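Local structure of pectate lyase (Paenibacillus sp. 0602, 5GT5) at residues V334-K342 against Y411-L419; T322-E330 against D343-Q352. The protein depolymerises polygalacturonate and partly methylated pectins by eliminative cleavage in an endo mode, as a polysaccharide lyase of family 1 that probably uses calcium. The protein carries 1 engineered substitution. All blocks are in the same frame, centred on the assembly; numbering follows the deposited sequence.

Overall arrangement
Both interactions belong to the same region of the right-handed parallel beta-helix, with centres about 17 Å apart, and they alternate along the chain: strands 324-329, 333-337, 340-342 and 346-349 follow one another around the coil. Interaction 2 is the more buried. It joins neighbouring strands mainly through backbone hydrogen bonds, with side chains on one face reaching the helix interior. Interaction 1 lies on the outside, where 411-419 covers the bend between two strands, a tyrosine hydroxyl meeting a buried carboxylate and a leucine and a proline flanking a lysine stem, without backbone hydrogen bonds between its segments. The two touch inside the coil, V334 CG2 lying 3.5 Å from S328 CB and V336 packing on A326.

Interaction 1 of 2, residues V334-K342 against Y411-L419; sequences VLVEKSVIK and YQLDDPSTL
The bend between strands 333-337 and 340-342, one corner of the parallel beta-helix, is covered from outside by segment 411-419, with E337, K338 and V340 meeting Y411, L413, P416 and L419. K338 turns the corner in a left-handed backbone conformation. Just before it, E337 carries CG between its own N and carbonyl carbon (chi1 66°), and the otherwise extended chain brings the carboxylate to the phenol of Y411. The Y411 hydroxyl donates to the syn lone pair of E337 OE2 at 2.6 Å, the carboxylate being turned 56° from the ring plane. H286 also bonds OE2 and a water donates to OE1, so this buried group has several partners, which probably favour its charged form. L413 crosses the stem of E337 at about a right angle, its CD1 3.6 Å from E337 OE1. The aliphatic part of K338 runs on between L413 and P416: CG lies 3.9 Å from L413 CD1, and CD is 3.7 Å from P416 CD. Its ammonium continues to a salt bridge with D368, while a water links it to D415, whose OD1 closes an Asx turn with S417 N at 2.8 Å. At the corner L419 CD2 sits 3.8 Å from K338 O; beyond it P416 CB lies against S339 O, and V340 CG2 approaches P416 O to 3.3 Å.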
# COMPACT_ATOMS: atom_id res chain seq x y z
N VAL A 334 7.40 -13.58 14.31
CA VAL A 334 8.77 -13.39 13.79
C VAL A 334 9.32 -14.73 13.35
O VAL A 334 9.30 -15.69 14.13
CB VAL A 334 9.72 -12.84 14.88
CG1 VAL A 334 11.16 -12.77 14.34
CG2 VAL A 334 9.27 -11.44 15.38
N LEU A 335 9.76 -14.82 12.10
CA LEU A 335 10.51 -15.98 11.64
C LEU A 335 11.91 -15.52 11.25
O LEU A 335 12.06 -14.58 10.46
CB LEU A 335 9.83 -16.62 10.43
CG LEU A 335 10.64 -17.72 9.75
CD1 LEU A 335 10.74 -18.97 10.63
CD2 LEU A 335 10.08 -18.06 8.35
N VAL A 336 12.92 -16.17 11.82
CA VAL A 336 14.33 -16.01 11.41
C VAL A 336 14.77 -17.29 10.77
O VAL A 336 14.56 -18.37 11.35
CB VAL A 336 15.22 -15.72 12.61
CG1 VAL A 336 16.68 -15.62 12.16
CG2 VAL A 336 14.77 -14.42 13.32
N GLU A 337 15.36 -17.23 9.58
CA GLU A 337 15.85 -18.45 8.95
C GLU A 337 17.18 -18.31 8.25
O GLU A 337 17.53 -17.23 7.75
CB GLU A 337 14.82 -19.10 8.04
CG GLU A 337 14.47 -18.31 6.85
CD GLU A 337 13.27 -18.87 6.07
OE1 GLU A 337 13.01 -20.10 6.08
OE2 GLU A 337 12.55 -18.04 5.48
N LYS A 338 17.92 -19.41 8.20
CA LYS A 338 19.14 -19.49 7.42
C LYS A 338 20.07 -18.35 7.79
O LYS A 338 20.64 -17.68 6.93
CB LYS A 338 18.81 -19.50 5.92
CG LYS A 338 17.91 -20.65 5.47
CD LYS A 338 18.69 -21.95 5.26
CE LYS A 338 17.74 -23.07 4.78
NZ LYS A 338 18.46 -24.38 4.70
N SER A 339 20.20 -18.11 9.08
CA SER A 339 21.00 -17.00 9.56
C SER A 339 22.19 -17.49 10.38
O SER A 339 22.36 -18.71 10.57
CB SER A 339 20.11 -16.05 10.34
OG SER A 339 19.17 -15.44 9.45
N VAL A 340 23.03 -16.55 10.81
CA VAL A 340 24.19 -16.82 11.67
C VAL A 340 24.11 -15.91 12.89
O VAL A 340 23.96 -14.68 12.74
CB VAL A 340 25.49 -16.51 10.89
CG1 VAL A 340 26.69 -16.71 11.81
CG2 VAL A 340 25.57 -17.40 9.63
N ILE A 341 24.20 -16.49 14.08
CA ILE A 341 24.12 -15.74 15.33
C ILE A 341 25.33 -16.12 16.17
O ILE A 341 25.56 -17.32 16.44
CB ILE A 341 22.81 -16.07 16.09
CG1 ILE A 341 21.61 -15.65 15.21
CG2 ILE A 341 22.74 -15.34 17.42
CD1 ILE A 341 20.26 -15.97 15.82
N LYS A 342 26.09 -15.13 16.57
CA LYS A 342 27.30 -15.34 17.33
C LYS A 342 27.35 -14.45 18.55
O LYS A 342 27.25 -13.22 18.44
CB LYS A 342 28.54 -15.10 16.45
CG LYS A 342 29.85 -15.44 17.18
CD LYS A 342 31.04 -15.35 16.26
CE LYS A 342 32.28 -15.84 17.00
NZ LYS A 342 32.65 -14.90 18.08
N TYR A 411 11.10 -16.00 -2.40
CA TYR A 411 12.45 -15.59 -2.06
C TYR A 411 13.34 -16.81 -2.09
O TYR A 411 12.89 -17.94 -1.84
CB TYR A 411 12.51 -14.91 -0.68
CG TYR A 411 12.03 -15.77 0.47
CD1 TYR A 411 10.67 -15.92 0.76
CD2 TYR A 411 12.95 -16.44 1.28
CE1 TYR A 411 10.24 -16.71 1.80
CE2 TYR A 411 12.53 -17.23 2.32
CZ TYR A 411 11.19 -17.36 2.59
OH TYR A 411 10.76 -18.15 3.63
N GLN A 412 14.60 -16.56 -2.37
CA GLN A 412 15.66 -17.56 -2.42
C GLN A 412 16.46 -17.47 -1.13
O GLN A 412 16.79 -16.38 -0.66
CB GLN A 412 16.56 -17.27 -3.61
CG GLN A 412 17.78 -18.17 -3.73
CD GLN A 412 17.50 -19.48 -4.42
OE1 GLN A 412 16.42 -19.69 -4.99
NE2 GLN A 412 18.47 -20.40 -4.36
N LEU A 413 16.79 -18.63 -0.57
CA LEU A 413 17.59 -18.70 0.65
C LEU A 413 19.00 -19.18 0.36
O LEU A 413 19.18 -20.20 -0.33
CB LEU A 413 16.95 -19.69 1.60
CG LEU A 413 15.65 -19.24 2.26
CD1 LEU A 413 14.94 -20.38 3.00
CD2 LEU A 413 15.99 -18.11 3.21
N ASP A 414 19.99 -18.45 0.86
CA ASP A 414 21.37 -18.93 0.83
C ASP A 414 21.65 -19.80 2.03
O ASP A 414 20.93 -19.74 3.02
CB ASP A 414 22.36 -17.77 0.84
CG ASP A 414 22.16 -16.84 -0.32
OD1 ASP A 414 21.57 -17.27 -1.33
OD2 ASP A 414 22.59 -15.67 -0.21
N ASP A 415 22.69 -20.62 1.92
CA ASP A 415 23.07 -21.44 3.06
C ASP A 415 23.77 -20.60 4.11
O ASP A 415 24.66 -19.81 3.81
CB ASP A 415 23.98 -22.61 2.66
CG ASP A 415 24.07 -23.64 3.77
OD1 ASP A 415 24.87 -23.46 4.68
OD2 ASP A 415 23.27 -24.60 3.76
N PRO A 416 23.39 -20.77 5.38
CA PRO A 416 24.07 -19.94 6.38
C PRO A 416 25.57 -20.22 6.52
O PRO A 416 26.28 -19.37 7.03
CB PRO A 416 23.33 -20.29 7.68
CG PRO A 416 22.70 -21.63 7.40
CD PRO A 416 22.34 -21.62 5.97
N SER A 417 26.05 -21.38 6.08
CA SER A 417 27.47 -21.69 6.31
C SER A 417 28.45 -20.82 5.54
O SER A 417 29.61 -20.71 5.93
CB SER A 417 27.80 -23.17 6.02
OG SER A 417 27.63 -23.47 4.65
N THR A 418 27.98 -20.19 4.48
CA THR A 418 28.86 -19.32 3.69
C THR A 418 28.42 -17.87 3.76
O THR A 418 28.92 -17.00 3.04
CB THR A 418 28.92 -19.82 2.24
OG1 THR A 418 27.59 -19.94 1.71
CG2 THR A 418 29.63 -21.18 2.17
N LEU A 419 27.48 -17.59 4.66
CA LEU A 419 26.85 -16.27 4.70
C LEU A 419 27.79 -15.20 5.25
O LEU A 419 27.82 -14.07 4.75
CB LEU A 419 25.59 -16.35 5.56
CG LEU A 419 24.72 -15.09 5.58
CD1 LEU A 419 24.14 -14.84 4.23
CD2 LEU A 419 23.58 -15.23 6.58
O HOH W 1 10.92 -21.27 4.85
O HOH W 2 20.78 -23.94 3.12

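Interaction 2 of 2, residues T322-E330 against D343-Q352; sequences TSNGAISTE and DVQYPVRNNQ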
# COMPACT_ATOMS: atom_id res chain seq x y z
N THR A 322 23.46 -5.52 26.92
CA THR A 322 22.28 -6.35 26.67
C THR A 322 22.69 -7.30 25.57
O THR A 322 23.52 -6.95 24.72
CB THR A 322 21.11 -5.46 26.27
OG1 THR A 322 20.80 -4.65 27.41
CG2 THR A 322 19.86 -6.26 25.86
N SER A 323 22.17 -8.53 25.62
CA SER A 323 22.59 -9.58 24.69
C SER A 323 21.40 -10.33 24.15
O SER A 323 21.19 -11.51 24.44
CB SER A 323 23.58 -10.52 25.40
OG SER A 323 24.27 -11.35 24.49
N ASN A 324 20.58 -9.60 23.39
CA ASN A 324 19.38 -10.12 22.79
C ASN A 324 19.51 -10.23 21.29
O ASN A 324 20.37 -9.59 20.70
CB ASN A 324 18.17 -9.24 23.10
CG ASN A 324 17.76 -9.25 24.57
OD1 ASN A 324 18.17 -10.12 25.36
ND2 ASN A 324 16.95 -8.24 24.94
N GLY A 325 18.66 -11.01 20.68
CA GLY A 325 18.61 -11.15 19.23
C GLY A 325 17.28 -10.69 18.66
O GLY A 325 17.01 -9.48 18.60
N ALA A 326 16.45 -11.64 18.25
CA ALA A 326 15.11 -11.35 17.71
C ALA A 326 14.08 -11.48 18.83
O ALA A 326 14.18 -12.38 19.69
CB ALA A 326 14.79 -12.34 16.57
N ILE A 327 13.10 -10.57 18.84
CA ILE A 327 12.11 -10.51 19.92
C ILE A 327 10.73 -10.34 19.30
O ILE A 327 10.48 -9.37 18.57
CB ILE A 327 12.39 -9.30 20.85
CG1 ILE A 327 13.82 -9.36 21.39
CG2 ILE A 327 11.43 -9.35 22.04
CD1 ILE A 327 14.77 -8.38 20.75
N SER A 328 9.82 -11.26 19.60
CA SER A 328 8.43 -11.16 19.16
C SER A 328 7.56 -10.97 20.39
O SER A 328 7.66 -11.75 21.35
CB SER A 328 7.99 -12.45 18.46
OG SER A 328 6.68 -12.26 17.92
N THR A 329 6.71 -9.94 20.35
CA THR A 329 5.83 -9.64 21.49
C THR A 329 4.42 -9.38 21.03
O THR A 329 4.16 -9.07 19.86
CB THR A 329 6.31 -8.42 22.33
OG1 THR A 329 6.09 -7.20 21.58
CG2 THR A 329 7.80 -8.52 22.73
N GLU A 330 3.50 -9.48 22.00
CA GLU A 330 2.14 -8.99 21.80
C GLU A 330 1.49 -9.57 20.56
O GLU A 330 0.94 -8.87 19.71
CB GLU A 330 2.08 -7.44 21.79
CG GLU A 330 2.66 -6.82 23.07
CD GLU A 330 2.74 -5.31 23.06
OE1 GLU A 330 2.09 -4.67 22.22
OE2 GLU A 330 3.50 -4.76 23.89
N ASP A 343 27.53 -15.10 19.71
CA ASP A 343 27.78 -14.43 20.98
C ASP A 343 26.63 -13.54 21.42
O ASP A 343 26.82 -12.53 22.10
CB ASP A 343 29.13 -13.72 20.95
CG ASP A 343 30.29 -14.69 21.12
OD1 ASP A 343 30.04 -15.83 21.56
OD2 ASP A 343 31.46 -14.30 20.85
N VAL A 344 25.43 -13.97 21.08
CA VAL A 344 24.19 -13.39 21.59
C VAL A 344 23.61 -14.38 22.60
O VAL A 344 23.29 -15.51 22.24
CB VAL A 344 23.18 -13.14 20.45
CG1 VAL A 344 21.84 -12.66 21.02
CG2 VAL A 344 23.74 -12.10 19.44
N GLN A 345 23.50 -13.96 23.85
CA GLN A 345 23.10 -14.89 24.91
C GLN A 345 21.63 -15.31 24.83
O GLN A 345 21.28 -16.46 25.15
CB GLN A 345 23.41 -14.28 26.28
CG GLN A 345 23.15 -15.30 27.44
CD GLN A 345 23.74 -14.86 28.76
OE1 GLN A 345 24.55 -13.93 28.82
NE2 GLN A 345 23.37 -15.55 29.83
N TYR A 346 20.76 -14.38 24.44
CA TYR A 346 19.32 -14.63 24.41
C TYR A 346 18.83 -14.33 23.01
O TYR A 346 18.18 -13.31 22.77
CB TYR A 346 18.58 -13.76 25.43
CG TYR A 346 19.06 -13.96 26.86
CD1 TYR A 346 18.67 -15.08 27.57
CD2 TYR A 346 19.90 -13.04 27.47
CE1 TYR A 346 19.13 -15.29 28.88
CE2 TYR A 346 20.35 -13.23 28.77
CZ TYR A 346 19.95 -14.35 29.46
OH TYR A 346 20.40 -14.52 30.76
N PRO A 347 19.12 -15.21 22.05
CA PRO A 347 18.84 -14.88 20.65
C PRO A 347 17.37 -14.85 20.25
O PRO A 347 17.06 -14.28 19.20
CB PRO A 347 19.54 -16.02 19.88
CG PRO A 347 19.59 -17.17 20.90
CD PRO A 347 19.83 -16.50 22.22
N VAL A 348 16.51 -15.47 21.04
CA VAL A 348 15.12 -15.69 20.65
C VAL A 348 14.25 -15.40 21.86
O VAL A 348 14.21 -16.19 22.81
CB VAL A 348 14.89 -17.16 20.16
CG1 VAL A 348 13.45 -17.32 19.64
CG2 VAL A 348 15.87 -17.55 19.06
N ARG A 349 13.53 -14.28 21.85
CA ARG A 349 12.71 -13.89 22.99
C ARG A 349 11.27 -13.69 22.56
O ARG A 349 11.00 -13.24 21.44
CB ARG A 349 13.24 -12.62 23.66
CG ARG A 349 14.60 -12.81 24.31
CD ARG A 349 15.07 -11.54 24.99
NE ARG A 349 14.37 -11.36 26.24
CZ ARG A 349 14.75 -11.93 27.39
NH1 ARG A 349 15.85 -12.67 27.45
NH2 ARG A 349 14.04 -11.73 28.49
N ASN A 350 10.36 -14.00 23.48
CA ASN A 350 8.94 -13.99 23.18
C ASN A 350 8.07 -13.15 24.12
O ASN A 350 6.87 -13.14 23.96
CB ASN A 350 8.39 -15.43 23.06
CG ASN A 350 8.32 -16.16 24.40
OD1 ASN A 350 8.79 -15.67 25.43
ND2 ASN A 350 7.71 -17.34 24.38
N ASN A 351 8.67 -12.45 25.08
CA ASN A 351 7.86 -11.65 26.00
C ASN A 351 8.78 -10.80 26.85
O ASN A 351 9.59 -11.34 27.60
CB ASN A 351 7.01 -12.57 26.90
CG ASN A 351 6.02 -11.79 27.77
OD1 ASN A 351 6.37 -10.75 28.33
ND2 ASN A 351 4.80 -12.27 27.85
N GLN A 352 8.68 -9.49 26.70
CA GLN A 352 9.51 -8.55 27.42
C GLN A 352 8.80 -7.85 28.57
O GLN A 352 9.46 -7.35 29.48
CB GLN A 352 9.95 -7.43 26.47
CG GLN A 352 10.76 -7.90 25.27
CD GLN A 352 12.06 -8.49 25.69
OE1 GLN A 352 12.14 -9.69 25.94
NE2 GLN A 352 13.11 -7.65 25.76
O HOH W 3 26.58 -10.23 23.65
O HOH W 4 15.62 -7.98 27.57
O HOH W 5 16.29 -11.95 21.77
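A326 pairs with V348 in the tight, inward-facing part of this parallel strand pair, whereas N324, R349 and Q352 form its looser, watered side. The backbones are joined by R349 N to A326 O, S328 N to R349 O and A326 N to P347 O, each 2.9 Å long, and both A326 and V348 pack inward on I364 of strand 363-367. G325 CA passes close to P347 O, where a side chain would collide. A water also sits between the strands, accepting from G325 N and donating to A326 O and Y346 O, whose direct bond from G325 N is weak. The pairing starts at S323: with OG anti to its own N (chi1 -165°), the hydroxyl accepts a nearly straight bond from Q345 N at 2.8 Å.

Across the other face, R349 CD passes 3.4 Å from N324 OD1, with amide and guanidinium planes only 20° apart. The R349 chain bends at chi3 (77°), and NE donates to a lone pair of Q352 OE1 at 2.8 Å, in the guanidinium plane. The Q352 chain crosses I327 at about a right angle, CG 3.6 Å from I327 CG2, and also meets T329 CG2. Cut back to an alanine, position Q352 would probably leave R349 NE without its acceptor, the guanidinium freer to turn and I327 less covered. A water spans N324 ND2 and Q352 NE2, and N324 also bonds D275. I327 lies about 5 Å, side chain to side chain, from R276, the probable active-site arginine; such stacked parallel strands typify the beta-helix of family 1 pectate lyases.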